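Local coordinates for protein D-alanyl-D-alanine carboxypeptidase (Vibrio cholerae, PDB 5TR7) that probably removes the terminal D-alanine from peptidoglycan precursor peptides as a penicillin-binding serine carboxypeptidase of the S11 family, at residues A[43-48]-A[165-170]. Sequence-based numbering, arbitrary orientation.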
loop_
_atom_site.group_PDB
_atom_site.type_symbol
_atom_site.label_atom_id
_atom_site.label_comp_id
_atom_site.label_asym_id
_atom_site.label_seq_id
_atom_site.Cartn_x
_atom_site.Cartn_y
_atom_site.Cartn_z
ATOM N N TYR A 43 1.263 3.824 6.837
ATOM C CA TYR A 43 1.143 5.260 7.041
ATOM C C TYR A 43 1.128 5.520 8.543
ATOM O O TYR A 43 1.877 6.376 9.044
ATOM C CB TYR A 43 -0.095 5.869 6.330
ATOM C CG TYR A 43 -0.188 7.389 6.501
ATOM C CD1 TYR A 43 -0.791 7.927 7.611
ATOM C CD2 TYR A 43 0.354 8.281 5.560
ATOM C CE1 TYR A 43 -0.799 9.295 7.830
ATOM C CE2 TYR A 43 0.302 9.663 5.757
ATOM C CZ TYR A 43 -0.261 10.173 6.895
ATOM O OH TYR A 43 -0.294 11.516 7.102
ATOM N N VAL A 44 0.275 4.800 9.273
ATOM C CA VAL A 44 0.205 4.968 10.730
ATOM C C VAL A 44 1.556 4.651 11.384
ATOM O O VAL A 44 2.062 5.407 12.220
ATOM C CB VAL A 44 -0.904 4.082 11.362
ATOM C CG1 VAL A 44 -0.952 4.271 12.878
ATOM C CG2 VAL A 44 -2.268 4.434 10.773
ATOM N N ILE A 45 2.174 3.548 10.957
ATOM C CA ILE A 45 3.514 3.195 11.479
ATOM C C ILE A 45 4.519 4.352 11.221
ATOM O O ILE A 45 5.293 4.724 12.068
ATOM C CB ILE A 45 4.006 1.898 10.849
ATOM C CG1 ILE A 45 3.148 0.729 11.342
ATOM C CG2 ILE A 45 5.484 1.649 11.126
ATOM C CD1 ILE A 45 3.381 -0.539 10.483
ATOM N N GLY A 46 4.452 4.956 10.058
ATOM C CA GLY A 46 5.364 6.058 9.678
ATOM C C GLY A 46 5.159 7.253 10.600
ATOM O O GLY A 46 6.127 7.864 11.089
ATOM N N GLN A 47 3.906 7.554 10.896
ATOM C CA GLN A 47 3.668 8.648 11.813
ATOM C C GLN A 47 4.198 8.354 13.192
ATOM O O GLN A 47 4.814 9.239 13.818
ATOM C CB GLN A 47 2.204 9.004 11.844
ATOM C CG GLN A 47 1.710 9.710 10.560
ATOM C CD GLN A 47 2.156 11.139 10.471
ATOM O OE1 GLN A 47 2.901 11.584 11.305
ATOM N NE2 GLN A 47 1.665 11.878 9.493
ATOM N N GLU A 48 4.029 7.108 13.667
ATOM C CA GLU A 48 4.501 6.746 14.988
ATOM C C GLU A 48 6.003 6.820 15.076
ATOM O O GLU A 48 6.535 7.233 16.106
ATOM C CB GLU A 48 4.002 5.359 15.439
ATOM C CG GLU A 48 2.498 5.222 15.575
ATOM C CD GLU A 48 1.916 6.122 16.654
ATOM O OE1 GLU A 48 2.476 6.227 17.753
ATOM O OE2 GLU A 48 0.877 6.731 16.414
ATOM N N PRO A 165 8.045 10.378 4.327
ATOM C CA PRO A 165 9.078 10.022 3.266
ATOM C C PRO A 165 9.993 8.831 3.618
ATOM O O PRO A 165 10.265 8.010 2.782
ATOM C CB PRO A 165 9.835 11.334 3.010
ATOM C CG PRO A 165 9.429 12.298 4.195
ATOM C CD PRO A 165 8.114 11.783 4.805
ATOM N N GLU A 166 10.371 8.709 4.878
ATOM C CA GLU A 166 11.216 7.599 5.368
ATOM C C GLU A 166 10.496 6.311 5.266
ATOM O O GLU A 166 11.116 5.283 5.064
ATOM C CB GLU A 166 11.766 7.835 6.757
ATOM C CG GLU A 166 12.764 9.045 6.850
ATOM C CD GLU A 166 13.999 8.990 5.960
ATOM O OE1 GLU A 166 14.565 7.902 5.829
ATOM O OE2 GLU A 166 14.314 9.965 5.208
ATOM N N GLU A 167 9.188 6.364 5.386
ATOM C CA GLU A 167 8.429 5.153 5.199
ATOM C C GLU A 167 8.326 4.910 3.716
ATOM O O GLU A 167 8.508 3.785 3.284
ATOM C CB GLU A 167 6.992 5.253 5.699
ATOM C CG GLU A 167 6.536 4.646 6.968
ATOM C CD GLU A 167 6.900 3.167 7.260
ATOM O OE1 GLU A 167 6.105 2.086 7.177
ATOM O OE2 GLU A 167 7.981 3.282 7.859
ATOM N N TYR A 168 8.053 5.969 2.924
ATOM C CA TYR A 168 7.848 5.819 1.465
ATOM C C TYR A 168 9.065 5.267 0.751
ATOM O O TYR A 168 8.915 4.541 -0.220
ATOM C CB TYR A 168 7.446 7.149 0.801
ATOM C CG TYR A 168 7.174 6.960 -0.659
ATOM C CD1 TYR A 168 6.071 6.256 -1.062
ATOM C CD2 TYR A 168 8.077 7.420 -1.648
ATOM C CE1 TYR A 168 5.845 6.004 -2.384
ATOM C CE2 TYR A 168 7.872 7.111 -2.981
ATOM C CZ TYR A 168 6.726 6.413 -3.325
ATOM O OH TYR A 168 6.395 6.134 -4.604
ATOM N N ALA A 169 10.253 5.609 1.240
ATOM C CA ALA A 169 11.481 5.137 0.571
ATOM C C ALA A 169 11.533 3.635 0.530
ATOM O O ALA A 169 12.028 3.025 -0.429
ATOM C CB ALA A 169 12.729 5.656 1.259
ATOM N N ILE A 170 10.907 3.027 1.516
ATOM C CA ILE A 170 10.969 1.587 1.593
ATOM C C ILE A 170 10.216 0.879 0.430
ATOM O O ILE A 170 10.543 -0.233 0.110
ATOM C CB ILE A 170 10.505 1.117 2.971
ATOM C CG1 ILE A 170 11.384 1.724 4.083
ATOM C CG2 ILE A 170 10.569 -0.404 3.088
ATOM C CD1 ILE A 170 10.840 1.423 5.499
#
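Helix 37-50 comes closest to the short helix 165-168 at G46 and E167, whose CA atoms lie 5.5 Å apart. G46 offers bare backbone here, and E167, whose CB points toward helix 37-50, lays its CG on it, 3.3 Å from G46 CA and 3.7 Å from G46 N. Beyond CG the chain bends (chi2 -49°), which carries the carboxylate past the glycine to I45. There OE1 lies 4.0 Å from I45 CG2, the branch set anti to the backbone N, while CG1 stands anti to the carbonyl carbon (chi1 -68°). OE1 also receives a weak hydrogen bond from N91 of helix 87-95, and I45 touches the same asparagine, so three helices converge around the carboxylate. On another face of helix 37-50, Q47 NE2 donates to Y43 OH (3.1 Å), which is also hydrogen-bonded to D163 of helix 150-163. In the helical part of the penicillin-binding domain, the contact joins helix 165-168 to the helix that carries, nearer its start, K38, the predicted proton acceptor. Between the two segments the contact is van der Waals in character, and burial beside I45, with the amide bond from N91 only weak, may raise the pKa of E167.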